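Local coordinates for protein WR4 (Caenorhabditis elegans, PDB 1M1S) that is of unknown function but belongs to the major sperm protein family, whose best-known members assemble into the filaments that drive nematode sperm crawling, at residues N12-T17 against N30-S35; I82-A87 against I109-I114; N26-I31 against K65-I70; E34-L39 against D61-S66; L39-K44 against V53-G58. All coordinates share one frame; numbering follows the deposited sequence.

In the fold
Chain order and sheet order differ in this immunoglobulin-like fold, so its strand pairings both nest and cross. From the N terminus, contact 1 closes the first hairpin, joining strands 11-20 and 25-33. Contact 3 opens on strand 25-33, sharing Asn30 and Ile31 with contact 1, and returns at 65-70. Contact 4 opens later, at 34-39, and ends on the same strand 65-72. Inside the loops of both lies contact 5, the hairpin of 39-44 and 53-58, which shares Leu39 with contact 4. Contact 2 follows all the others, pairing 82-87 with the last strand. Val13 of contact 1 packs on Ile84 and Ile109 of contact 2, tying the first strand to the last two.

Contact 1: N12-T17 against N30-S35; sequences NVDPPT and NITSES
Val13 and Ile31 face each other as a non-hydrogen-bonded antiparallel pair, and their side chains turn inward to the buried side of the sheet. The valine presents CG1, anti to the backbone N (chi1 -161°), which lies 4.3 Å from Ile31 CG1. Both side chains also rest on Ile84, and Val13 reaches Ile109, which makes this side the close-packed part of the contact. Either side of the pair, the backbones are stitched by two hydrogen-bonded pairs: Thr32 N gives to Asn12 O at 3.0 Å, and Asn30 N to Asp14 O at 2.9 Å, with reciprocal bonds returning from Asn12 N and Asp14 N. These two strands form the first beta hairpin of the immunoglobulin-like MSP domain, and the pairing between these residues ends at Asp14, where a cis peptide leads into Pro15. The other face, with Asn12 and Asp14 exposed, is the solvent side. Asp14 CB meets Asn30 CB at 3.9 Å, but the polar ends spread apart: Asp14 OD2 stays 4.2 Å from Thr32 OG1, the two side chains crossing at about a right angle. Farther along, Asn12 ND2 approaches Glu34 OE2 no closer than 4.3 Å.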
# COMPACT_ATOMS: atom_id res chain seq x y z
N ASN A 12 2.70 -9.14 1.07
CA ASN A 12 2.12 -9.43 -0.23
C ASN A 12 0.82 -8.64 -0.37
O ASN A 12 0.12 -8.40 0.62
CB ASN A 12 1.85 -10.93 -0.39
CG ASN A 12 3.12 -11.74 -0.56
OD1 ASN A 12 3.98 -11.43 -1.40
ND2 ASN A 12 3.24 -12.80 0.23
N VAL A 13 0.55 -8.17 -1.59
CA VAL A 13 -0.65 -7.40 -1.85
C VAL A 13 -1.55 -8.18 -2.79
O VAL A 13 -1.12 -8.66 -3.85
CB VAL A 13 -0.33 -6.00 -2.44
CG1 VAL A 13 -1.52 -5.06 -2.26
CG2 VAL A 13 0.86 -5.40 -1.75
N ASP A 14 -2.82 -8.29 -2.41
CA ASP A 14 -3.79 -9.01 -3.16
C ASP A 14 -4.91 -8.11 -3.65
O ASP A 14 -5.66 -7.56 -2.85
CB ASP A 14 -4.30 -10.13 -2.27
CG ASP A 14 -3.15 -11.06 -1.88
OD1 ASP A 14 -2.12 -11.05 -2.60
OD2 ASP A 14 -3.28 -11.78 -0.87
N PRO A 15 -5.03 -7.89 -4.97
CA PRO A 15 -4.21 -8.40 -6.08
C PRO A 15 -2.94 -7.57 -6.14
O PRO A 15 -2.80 -6.60 -5.42
CB PRO A 15 -5.13 -8.13 -7.28
CG PRO A 15 -6.49 -8.27 -6.70
CD PRO A 15 -6.32 -7.45 -5.46
N PRO A 16 -1.98 -7.98 -6.99
CA PRO A 16 -0.73 -7.21 -7.10
C PRO A 16 -0.83 -6.12 -8.15
O PRO A 16 0.18 -5.53 -8.56
CB PRO A 16 0.28 -8.28 -7.52
CG PRO A 16 -0.55 -9.22 -8.32
CD PRO A 16 -1.78 -9.35 -7.47
N THR A 17 -2.06 -5.91 -8.62
CA THR A 17 -2.37 -4.91 -9.62
C THR A 17 -3.81 -4.52 -9.41
O THR A 17 -4.58 -5.25 -8.81
CB THR A 17 -2.25 -5.48 -11.07
OG1 THR A 17 -0.94 -6.03 -11.29
CG2 THR A 17 -2.48 -4.40 -12.08
N ASN A 30 -5.58 -6.61 -0.13
CA ASN A 30 -5.26 -7.23 1.14
C ASN A 30 -3.74 -7.19 1.33
O ASN A 30 -3.01 -7.77 0.53
CB ASN A 30 -5.75 -8.69 1.08
CG ASN A 30 -5.58 -9.44 2.39
OD1 ASN A 30 -5.06 -8.90 3.38
ND2 ASN A 30 -6.02 -10.71 2.41
N ILE A 31 -3.26 -6.47 2.33
CA ILE A 31 -1.81 -6.46 2.58
C ILE A 31 -1.62 -7.48 3.70
O ILE A 31 -2.11 -7.28 4.80
CB ILE A 31 -1.30 -5.07 3.01
CG1 ILE A 31 -1.62 -4.05 1.93
CG2 ILE A 31 0.20 -5.09 3.26
CD1 ILE A 31 -1.27 -2.64 2.29
N THR A 32 -0.99 -8.61 3.39
CA THR A 32 -0.77 -9.64 4.41
C THR A 32 0.66 -9.78 4.86
O THR A 32 1.59 -9.70 4.05
CB THR A 32 -1.33 -11.00 3.98
OG1 THR A 32 -1.02 -11.26 2.61
CG2 THR A 32 -2.81 -11.00 4.14
N SER A 33 0.83 -9.96 6.16
CA SER A 33 2.15 -10.09 6.77
C SER A 33 2.71 -11.51 6.78
O SER A 33 1.97 -12.48 6.77
CB SER A 33 2.11 -9.54 8.19
OG SER A 33 3.40 -9.57 8.79
N GLU A 34 4.03 -11.62 6.82
CA GLU A 34 4.67 -12.92 6.88
C GLU A 34 5.71 -12.94 7.97
O GLU A 34 6.35 -13.97 8.20
CB GLU A 34 5.34 -13.27 5.55
CG GLU A 34 4.40 -13.63 4.43
CD GLU A 34 3.72 -14.97 4.60
OE1 GLU A 34 3.96 -15.68 5.61
OE2 GLU A 34 2.93 -15.34 3.71
N SER A 35 5.89 -11.81 8.66
CA SER A 35 6.86 -11.71 9.74
C SER A 35 6.18 -12.08 11.03
O SER A 35 4.94 -12.09 11.13
CB SER A 35 7.43 -10.30 9.86
OG SER A 35 8.51 -10.25 10.79

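Contact 2: I82-A87 against I109-I114; sequences IVIQYA and IIVKLI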
# COMPACT_ATOMS: atom_id res chain seq x y z
N ILE A 82 1.77 2.46 -7.16
CA ILE A 82 1.72 2.70 -5.72
C ILE A 82 2.88 1.90 -5.16
O ILE A 82 3.06 0.74 -5.53
CB ILE A 82 0.42 2.14 -5.10
CG1 ILE A 82 -0.69 3.18 -5.17
CG2 ILE A 82 0.65 1.67 -3.67
CD1 ILE A 82 -1.99 2.59 -4.82
N VAL A 83 3.71 2.53 -4.33
CA VAL A 83 4.83 1.80 -3.75
C VAL A 83 4.59 1.68 -2.27
O VAL A 83 4.53 2.69 -1.57
CB VAL A 83 6.19 2.51 -4.00
CG1 VAL A 83 7.33 1.65 -3.49
CG2 VAL A 83 6.41 2.72 -5.47
N ILE A 84 4.45 0.45 -1.79
CA ILE A 84 4.24 0.24 -0.37
C ILE A 84 5.57 -0.10 0.26
O ILE A 84 6.24 -1.03 -0.17
CB ILE A 84 3.24 -0.91 -0.08
CG1 ILE A 84 1.93 -0.64 -0.80
CG2 ILE A 84 2.94 -1.01 1.42
CD1 ILE A 84 1.15 -1.86 -0.96
N GLN A 85 6.00 0.74 1.20
CA GLN A 85 7.25 0.51 1.92
C GLN A 85 6.84 -0.06 3.27
O GLN A 85 5.75 0.26 3.75
CB GLN A 85 8.01 1.82 2.16
CG GLN A 85 8.45 2.56 0.89
CD GLN A 85 9.50 3.62 1.17
OE1 GLN A 85 9.50 4.24 2.24
NE2 GLN A 85 10.42 3.82 0.22
N TYR A 86 7.66 -0.93 3.85
CA TYR A 86 7.34 -1.49 5.17
C TYR A 86 8.52 -1.47 6.11
O TYR A 86 9.64 -1.17 5.71
CB TYR A 86 6.76 -2.91 5.11
CG TYR A 86 7.60 -3.91 4.36
CD1 TYR A 86 8.60 -4.66 5.01
CD2 TYR A 86 7.41 -4.09 3.00
CE1 TYR A 86 9.40 -5.57 4.28
CE2 TYR A 86 8.17 -4.99 2.28
CZ TYR A 86 9.17 -5.71 2.91
OH TYR A 86 9.94 -6.52 2.13
N ALA A 87 8.28 -1.81 7.37
CA ALA A 87 9.35 -1.81 8.34
C ALA A 87 8.86 -2.64 9.49
O ALA A 87 7.66 -2.68 9.72
CB ALA A 87 9.59 -0.39 8.81
N ILE A 109 6.94 -2.96 -2.29
CA ILE A 109 6.18 -3.69 -3.29
C ILE A 109 5.55 -2.60 -4.18
O ILE A 109 5.18 -1.52 -3.69
CB ILE A 109 5.10 -4.57 -2.62
CG1 ILE A 109 5.64 -5.98 -2.34
CG2 ILE A 109 3.90 -4.71 -3.52
CD1 ILE A 109 6.73 -6.08 -1.32
N ILE A 110 5.47 -2.86 -5.49
CA ILE A 110 4.91 -1.91 -6.45
C ILE A 110 3.57 -2.37 -6.99
O ILE A 110 3.52 -3.31 -7.79
CB ILE A 110 5.89 -1.68 -7.69
CG1 ILE A 110 7.08 -0.83 -7.28
CG2 ILE A 110 5.18 -1.00 -8.87
CD1 ILE A 110 8.11 -0.62 -8.39
N VAL A 111 2.49 -1.74 -6.59
CA VAL A 111 1.20 -2.13 -7.13
C VAL A 111 0.95 -1.29 -8.40
O VAL A 111 1.00 -0.05 -8.37
CB VAL A 111 0.08 -1.90 -6.13
CG1 VAL A 111 -1.22 -2.54 -6.62
CG2 VAL A 111 0.51 -2.42 -4.75
N LYS A 112 0.76 -1.98 -9.52
CA LYS A 112 0.50 -1.31 -10.79
C LYS A 112 -0.93 -0.85 -10.79
O LYS A 112 -1.78 -1.47 -10.16
CB LYS A 112 0.68 -2.29 -11.94
CG LYS A 112 1.95 -3.12 -11.92
CD LYS A 112 2.06 -3.90 -13.23
CE LYS A 112 3.50 -4.30 -13.53
NZ LYS A 112 3.75 -4.62 -14.96
N LEU A 113 -1.20 0.27 -11.45
CA LEU A 113 -2.56 0.78 -11.56
C LEU A 113 -2.81 1.16 -13.03
O LEU A 113 -2.39 2.23 -13.51
CB LEU A 113 -2.78 1.96 -10.60
CG LEU A 113 -2.60 1.74 -9.08
CD1 LEU A 113 -2.73 3.06 -8.33
CD2 LEU A 113 -3.57 0.69 -8.54
N ILE A 114 -3.42 0.23 -13.77
CA ILE A 114 -3.71 0.40 -15.20
C ILE A 114 -5.15 0.85 -15.38
O ILE A 114 -6.08 0.13 -15.02
CB ILE A 114 -3.55 -0.94 -15.98
CG1 ILE A 114 -2.16 -1.54 -15.76
CG2 ILE A 114 -3.80 -0.69 -17.45
CD1 ILE A 114 -2.03 -3.00 -16.25
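Ile82 reaches past its direct partner Val111 to touch Leu113, methyl against methyl, with CD1 of the isoleucine 3.6 Å from CD1 of the leucine. Its CG1 is anti to the carbonyl carbon (chi1 -88°), and Leu113 CD1 is the bump that fits against the hollow of the bend between CG1 and CD1 of the isoleucine. Between Ile82 and Val111 themselves the meeting is at the branch points, CB to CB at 4.2 Å. A second diagonal fit follows along the same buried face: Ile84 CD1 sits against Val111 CG2, 3.9 Å away, the two side chains crossing obliquely. At the far end Ile109 turns CD1 to the rim of the Tyr86 ring, 4.0 Å from CE2 and near the ring plane, so the aromatic edge rather than its face receives the methyl. The opposite face carries a simpler pair, Val83 CG2 beside Ile110 CG1 at 4.0 Å, pointing the same way. Four backbone bonds set this register, the Ile84 N to Ile109 O bond being 2.8 Å long and nearly along the C=O axis. Ile70, Leu68 and Val13 from other strands close over the buried side chains. Such interlocking of branched aliphatic side chains, carried inward by an antiparallel strand pair, is characteristic of the hydrophobic core of the immunoglobulin-like beta sandwich of MSP domains.

Contact 3: N26-I31 against K65-I70; sequences NSTHNI and KSKLDI
His29 and Leu68 form the central hydrogen-bonded pair of two antiparallel strands in the immunoglobulin-like MSP fold, each backbone N giving to the other's O. Leu68 N reaches His29 O at 2.8 Å. Two residues on, Ile31 N gives to Ser66 O over the same distance, and Ser66 N returns a bond to Ile31 O. The register runs on to Ser27 and Ile70 without backbone bonds: their O atoms are both acceptors, and the buried Ile70 N has no partner in the model. His29 NE2 and Ser27 OG are hydrogen-bonded at 2.8 Å, either being a possible donor; Ser27 OG also bonds Tyr20 OH. His29 ND1 bonds Pro15 O, and together these fix the rotation of the ring. Ser66 OG is satisfied by Phe59 O. On the more exposed face, Lys67 NZ forms a salt bridge to the syn lone pair of Asp69 OD2, over 3.1 Å, and Thr28 CG2 packs against both side chains of that ion pair. Beneath, Ile31 CD1 lies 4.1 Å from Leu68 CB. The Ile70 side chain crosses that of His29 at about a right angle, and its CD1 comes 3.3 Å from His29 NE2.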
# COMPACT_ATOMS: atom_id res chain seq x y z
N ASN A 26 -12.57 1.19 -8.98
CA ASN A 26 -12.35 0.87 -7.60
C ASN A 26 -11.86 -0.55 -7.45
O ASN A 26 -12.21 -1.42 -8.25
CB ASN A 26 -13.68 0.96 -6.92
CG ASN A 26 -13.57 1.11 -5.47
OD1 ASN A 26 -12.47 1.22 -4.92
ND2 ASN A 26 -14.71 1.15 -4.81
N SER A 27 -11.12 -0.78 -6.37
CA SER A 27 -10.59 -2.11 -6.02
C SER A 27 -10.05 -2.13 -4.58
O SER A 27 -9.42 -1.18 -4.15
CB SER A 27 -9.46 -2.51 -6.97
OG SER A 27 -8.34 -1.68 -6.74
N THR A 28 -10.27 -3.23 -3.87
CA THR A 28 -9.79 -3.37 -2.49
C THR A 28 -8.58 -4.30 -2.52
O THR A 28 -8.50 -5.19 -3.39
CB THR A 28 -10.86 -4.00 -1.52
OG1 THR A 28 -12.14 -3.35 -1.65
CG2 THR A 28 -10.41 -3.84 -0.07
N HIS A 29 -7.60 -4.05 -1.66
CA HIS A 29 -6.42 -4.90 -1.60
C HIS A 29 -6.13 -5.41 -0.20
O HIS A 29 -6.41 -4.75 0.79
CB HIS A 29 -5.20 -4.20 -2.20
CG HIS A 29 -5.41 -3.72 -3.61
ND1 HIS A 29 -4.81 -4.32 -4.70
CD2 HIS A 29 -6.17 -2.72 -4.10
CE1 HIS A 29 -5.20 -3.71 -5.80
NE2 HIS A 29 -6.03 -2.74 -5.47
N ASN A 30 -5.58 -6.61 -0.13
CA ASN A 30 -5.26 -7.23 1.14
C ASN A 30 -3.74 -7.19 1.33
O ASN A 30 -3.01 -7.77 0.53
CB ASN A 30 -5.75 -8.69 1.08
CG ASN A 30 -5.58 -9.44 2.39
OD1 ASN A 30 -5.06 -8.90 3.38
ND2 ASN A 30 -6.02 -10.71 2.41
N ILE A 31 -3.26 -6.47 2.33
CA ILE A 31 -1.81 -6.46 2.58
C ILE A 31 -1.62 -7.48 3.70
O ILE A 31 -2.11 -7.28 4.80
CB ILE A 31 -1.30 -5.07 3.01
CG1 ILE A 31 -1.62 -4.05 1.93
CG2 ILE A 31 0.20 -5.09 3.26
CD1 ILE A 31 -1.27 -2.64 2.29
N LYS A 65 -3.20 -9.28 8.46
CA LYS A 65 -3.80 -8.74 7.25
C LYS A 65 -4.32 -7.31 7.53
O LYS A 65 -4.73 -7.03 8.65
CB LYS A 65 -4.98 -9.65 6.84
CG LYS A 65 -5.90 -10.16 8.01
CD LYS A 65 -6.97 -11.18 7.55
CE LYS A 65 -7.81 -11.71 8.73
NZ LYS A 65 -8.84 -12.76 8.36
N SER A 66 -4.23 -6.41 6.54
CA SER A 66 -4.68 -4.99 6.64
C SER A 66 -5.15 -4.57 5.25
O SER A 66 -4.46 -4.91 4.27
CB SER A 66 -3.54 -4.06 7.04
OG SER A 66 -3.06 -4.38 8.34
N LYS A 67 -6.28 -3.85 5.14
CA LYS A 67 -6.75 -3.45 3.80
C LYS A 67 -6.33 -2.15 3.21
O LYS A 67 -6.11 -1.18 3.92
CB LYS A 67 -8.24 -3.68 3.62
CG LYS A 67 -9.13 -2.75 4.35
CD LYS A 67 -10.32 -2.43 3.49
CE LYS A 67 -11.37 -1.66 4.26
NZ LYS A 67 -12.42 -1.22 3.31
N LEU A 68 -6.26 -2.15 1.89
CA LEU A 68 -5.89 -0.96 1.19
C LEU A 68 -7.00 -0.58 0.23
O LEU A 68 -7.48 -1.43 -0.51
CB LEU A 68 -4.58 -1.21 0.39
CG LEU A 68 -3.89 -0.04 -0.32
CD1 LEU A 68 -3.55 1.08 0.68
CD2 LEU A 68 -2.63 -0.54 -1.01
N ASP A 69 -7.41 0.69 0.31
CA ASP A 69 -8.46 1.24 -0.53
C ASP A 69 -7.92 2.23 -1.58
O ASP A 69 -7.51 3.32 -1.19
CB ASP A 69 -9.56 1.87 0.31
CG ASP A 69 -10.31 0.89 1.14
OD1 ASP A 69 -10.05 -0.31 0.88
OD2 ASP A 69 -11.12 1.28 2.00
N ILE A 70 -7.87 1.82 -2.85
CA ILE A 70 -7.43 2.65 -4.00
C ILE A 70 -8.73 3.02 -4.73
O ILE A 70 -9.55 2.14 -4.96
CB ILE A 70 -6.49 1.83 -4.93
CG1 ILE A 70 -5.45 1.14 -4.10
CG2 ILE A 70 -5.94 2.66 -6.02
CD1 ILE A 70 -4.55 0.15 -4.82

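Contact 4: E34-L39 against D61-S66; sequences ESDSRL and DAKGKS
Ser35 O receives the backbone N of Lys63 at 3.0 Å, a weak bond with an N-H...O angle of only 124°. The same oxygen lies against the lysine chain, 3.2 Å from Lys63 CG. The donor sits in a type II beta turn from Asp61 to Gly64, which links two strands of the immunoglobulin-like MSP fold and lies against the loop entering strand 38-45. That loop is itself shaped by an ST turn, Ser35 OG accepting from Ser37 N. The bend at chi2 (-82°) lays Lys63 CD 3.4 Å from Glu34 O, and further bends at chi3 and chi4 carry NZ on to Asp36. The ammonium forms a salt bridge there through a long, weak bond from Lys63 NZ to Asp36 OD1 at 3.4 Å; the Glu34 carboxylate, not in contact with NZ, may add to the negative field around it. In the middle of the contact Ala62 CB presses on Asp36 O at 3.3 Å. At the other end Arg38 and Asp61 run side by side, their flat groups 30° from coplanar, and the guanidinium is also held by Glu93 O and by a cation-pi contact with Phe59. An alanine in place of Arg38 would probably leave Asp61 without its opposite charge and the Phe59 ring without its cation. The carboxylate comes to the guanidinium edge, with Asp61 OD1 3.6 Å from Arg38 NE, a long salt bridge.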
# COMPACT_ATOMS: atom_id res chain seq x y z
N GLU A 34 4.03 -11.62 6.82
CA GLU A 34 4.67 -12.92 6.88
C GLU A 34 5.71 -12.94 7.97
O GLU A 34 6.35 -13.97 8.20
CB GLU A 34 5.34 -13.27 5.55
CG GLU A 34 4.40 -13.63 4.43
CD GLU A 34 3.72 -14.97 4.60
OE1 GLU A 34 3.96 -15.68 5.61
OE2 GLU A 34 2.93 -15.34 3.71
N SER A 35 5.89 -11.81 8.66
CA SER A 35 6.86 -11.71 9.74
C SER A 35 6.18 -12.08 11.03
O SER A 35 4.94 -12.09 11.13
CB SER A 35 7.43 -10.30 9.86
OG SER A 35 8.51 -10.25 10.79
N ASP A 36 6.98 -12.45 12.02
CA ASP A 36 6.41 -12.78 13.32
C ASP A 36 6.45 -11.50 14.15
O ASP A 36 6.06 -11.47 15.32
CB ASP A 36 7.20 -13.90 13.98
CG ASP A 36 7.09 -15.20 13.22
OD1 ASP A 36 5.95 -15.65 12.93
OD2 ASP A 36 8.17 -15.76 12.93
N SER A 37 6.90 -10.43 13.50
CA SER A 37 6.99 -9.12 14.11
C SER A 37 5.94 -8.26 13.45
O SER A 37 5.44 -8.60 12.39
CB SER A 37 8.36 -8.51 13.84
OG SER A 37 8.31 -7.12 14.03
N ARG A 38 5.62 -7.14 14.08
CA ARG A 38 4.62 -6.23 13.54
C ARG A 38 5.28 -5.35 12.49
O ARG A 38 6.49 -5.11 12.51
CB ARG A 38 4.01 -5.40 14.67
CG ARG A 38 2.64 -4.78 14.36
CD ARG A 38 1.78 -4.73 15.65
NE ARG A 38 1.16 -3.43 15.94
CZ ARG A 38 1.79 -2.39 16.49
NH1 ARG A 38 3.07 -2.47 16.82
NH2 ARG A 38 1.12 -1.29 16.73
N LEU A 39 4.46 -4.91 11.53
CA LEU A 39 4.92 -4.06 10.44
C LEU A 39 4.16 -2.73 10.34
O LEU A 39 3.00 -2.60 10.77
CB LEU A 39 4.81 -4.80 9.09
CG LEU A 39 5.51 -6.14 8.87
CD1 LEU A 39 5.01 -6.74 7.58
CD2 LEU A 39 7.02 -5.98 8.86
N ASP A 61 -0.52 -6.39 11.83
CA ASP A 61 -0.11 -7.27 12.90
C ASP A 61 0.77 -8.39 12.34
O ASP A 61 0.87 -8.56 11.12
CB ASP A 61 -1.33 -7.84 13.62
CG ASP A 61 -2.05 -6.79 14.45
OD1 ASP A 61 -1.40 -5.80 14.89
OD2 ASP A 61 -3.26 -6.95 14.70
N ALA A 62 1.45 -9.11 13.22
CA ALA A 62 2.33 -10.20 12.83
C ALA A 62 1.52 -11.33 12.21
O ALA A 62 0.51 -11.75 12.79
CB ALA A 62 3.09 -10.68 14.03
N LYS A 63 1.95 -11.79 11.02
CA LYS A 63 1.30 -12.86 10.22
C LYS A 63 -0.20 -12.55 10.04
O LYS A 63 -1.04 -13.45 9.97
CB LYS A 63 1.50 -14.25 10.87
CG LYS A 63 2.97 -14.61 11.28
CD LYS A 63 3.84 -15.13 10.12
CE LYS A 63 3.53 -16.57 9.75
NZ LYS A 63 3.92 -17.48 10.85
N GLY A 64 -0.49 -11.26 9.91
CA GLY A 64 -1.85 -10.77 9.78
C GLY A 64 -2.32 -10.28 8.42
O GLY A 64 -1.88 -10.77 7.38
N LYS A 65 -3.20 -9.28 8.46
CA LYS A 65 -3.80 -8.74 7.25
C LYS A 65 -4.32 -7.31 7.53
O LYS A 65 -4.73 -7.03 8.65
CB LYS A 65 -4.98 -9.65 6.84
CG LYS A 65 -5.90 -10.16 8.01
CD LYS A 65 -6.97 -11.18 7.55
CE LYS A 65 -7.81 -11.71 8.73
NZ LYS A 65 -8.84 -12.76 8.36
N SER A 66 -4.23 -6.41 6.54
CA SER A 66 -4.68 -4.99 6.64
C SER A 66 -5.15 -4.57 5.25
O SER A 66 -4.46 -4.91 4.27
CB SER A 66 -3.54 -4.06 7.04
OG SER A 66 -3.06 -4.38 8.34

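Contact 5: L39-K44 against V53-G58; sequences LAFKVK and VRPVYG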
# COMPACT_ATOMS: atom_id res chain seq x y z
N LEU A 39 4.46 -4.91 11.53
CA LEU A 39 4.92 -4.06 10.44
C LEU A 39 4.16 -2.73 10.34
O LEU A 39 3.00 -2.60 10.77
CB LEU A 39 4.81 -4.80 9.09
CG LEU A 39 5.51 -6.14 8.87
CD1 LEU A 39 5.01 -6.74 7.58
CD2 LEU A 39 7.02 -5.98 8.86
N ALA A 40 4.85 -1.74 9.78
CA ALA A 40 4.31 -0.42 9.56
C ALA A 40 4.41 -0.26 8.06
O ALA A 40 5.37 -0.72 7.47
CB ALA A 40 5.17 0.62 10.26
N PHE A 41 3.40 0.30 7.43
CA PHE A 41 3.52 0.47 6.00
C PHE A 41 3.25 1.91 5.57
O PHE A 41 2.45 2.61 6.20
CB PHE A 41 2.68 -0.56 5.22
CG PHE A 41 1.19 -0.37 5.31
CD1 PHE A 41 0.52 0.47 4.42
CD2 PHE A 41 0.43 -1.08 6.24
CE1 PHE A 41 -0.88 0.60 4.44
CE2 PHE A 41 -0.98 -0.96 6.27
CZ PHE A 41 -1.63 -0.12 5.37
N LYS A 42 3.96 2.33 4.52
CA LYS A 42 3.86 3.66 3.94
C LYS A 42 3.43 3.49 2.50
O LYS A 42 4.05 2.71 1.78
CB LYS A 42 5.21 4.34 3.97
CG LYS A 42 5.23 5.68 3.27
CD LYS A 42 6.55 6.35 3.42
CE LYS A 42 6.54 7.67 2.70
NZ LYS A 42 7.82 8.43 2.85
N VAL A 43 2.44 4.26 2.05
CA VAL A 43 1.95 4.18 0.67
C VAL A 43 2.26 5.42 -0.19
O VAL A 43 1.69 6.50 0.02
CB VAL A 43 0.43 3.85 0.67
CG1 VAL A 43 -0.08 3.59 -0.73
CG2 VAL A 43 0.18 2.66 1.54
N LYS A 44 3.17 5.25 -1.15
CA LYS A 44 3.60 6.31 -2.07
C LYS A 44 2.81 6.16 -3.34
O LYS A 44 2.82 5.10 -3.97
CB LYS A 44 5.10 6.19 -2.34
CG LYS A 44 5.91 6.18 -1.06
CD LYS A 44 7.31 5.69 -1.27
CE LYS A 44 8.27 6.84 -1.52
NZ LYS A 44 9.65 6.46 -1.11
N VAL A 53 -6.00 6.57 -2.73
CA VAL A 53 -5.62 5.40 -1.95
C VAL A 53 -5.74 5.66 -0.42
O VAL A 53 -5.48 6.77 0.06
CB VAL A 53 -4.23 4.89 -2.40
CG1 VAL A 53 -3.93 3.54 -1.83
CG2 VAL A 53 -4.21 4.82 -3.88
N ARG A 54 -6.21 4.66 0.32
CA ARG A 54 -6.42 4.77 1.77
C ARG A 54 -6.14 3.44 2.46
O ARG A 54 -6.60 2.40 2.00
CB ARG A 54 -7.88 5.17 2.08
CG ARG A 54 -8.38 6.42 1.39
CD ARG A 54 -9.56 7.01 2.10
NE ARG A 54 -10.05 8.22 1.43
CZ ARG A 54 -9.34 9.32 1.24
NH1 ARG A 54 -8.08 9.40 1.65
NH2 ARG A 54 -9.89 10.35 0.61
N PRO A 55 -5.41 3.43 3.60
CA PRO A 55 -4.79 4.55 4.33
C PRO A 55 -3.48 4.88 3.66
O PRO A 55 -3.19 4.35 2.60
CB PRO A 55 -4.56 3.93 5.73
CG PRO A 55 -5.00 2.48 5.64
CD PRO A 55 -5.04 2.15 4.20
N VAL A 56 -2.70 5.81 4.22
CA VAL A 56 -1.40 6.13 3.64
C VAL A 56 -0.38 5.38 4.47
O VAL A 56 0.54 4.75 3.94
CB VAL A 56 -1.10 7.62 3.67
CG1 VAL A 56 0.27 7.88 3.06
CG2 VAL A 56 -2.15 8.37 2.90
N TYR A 57 -0.58 5.44 5.78
CA TYR A 57 0.25 4.75 6.76
C TYR A 57 -0.59 3.70 7.47
O TYR A 57 -1.81 3.72 7.39
CB TYR A 57 0.80 5.74 7.77
CG TYR A 57 1.91 6.59 7.19
CD1 TYR A 57 1.64 7.77 6.51
CD2 TYR A 57 3.25 6.18 7.28
CE1 TYR A 57 2.65 8.52 5.94
CE2 TYR A 57 4.28 6.93 6.70
CZ TYR A 57 3.96 8.09 6.04
OH TYR A 57 4.95 8.84 5.44
N GLY A 58 0.06 2.75 8.14
CA GLY A 58 -0.72 1.74 8.85
C GLY A 58 0.04 0.52 9.34
O GLY A 58 1.12 0.22 8.84
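Phe41 and Gly58 meet as a hydrogen-bonded antiparallel pair in the hairpin of strands 38-45 and 51-60, part of the immunoglobulin-like MSP fold. Phe41 N gives to Gly58 O at 2.7 Å, and the return bond from Gly58 N is weak. Gly58 CA also lies over one face of the phenylalanine ring, 4.1 Å from the centroid and 23° off its normal, in a CH-pi contact. Any CB on this glycine would clash with Phe41 CE2, and at this backbone conformation it would also crowd the carbonyl O of Tyr57. Phe41 CG lies between the backbone N and carbonyl carbon (chi1 70°), 3.6 Å from Gly58 O. On the other face of the sheet the fully extended Lys42 chain runs beside Tyr57, its CG 3.8 Å from Tyr57 CE2 and its CE 3.4 Å from Tyr57 OH. A serine in place of Tyr57 would probably leave the aliphatic part of Lys42 without its aromatic neighbour and freer to move. Beyond this pair, Val43 N bonds Val56 O at 2.7 Å, just past the cis peptide before Pro55. Farther out, Ile31 and Ser66 pack against Phe41, while Ile82 touches both Val43 and Val53. The two valines cross at about a right angle, Val43 CG1 lying 4.0 Å from Val53 CG1.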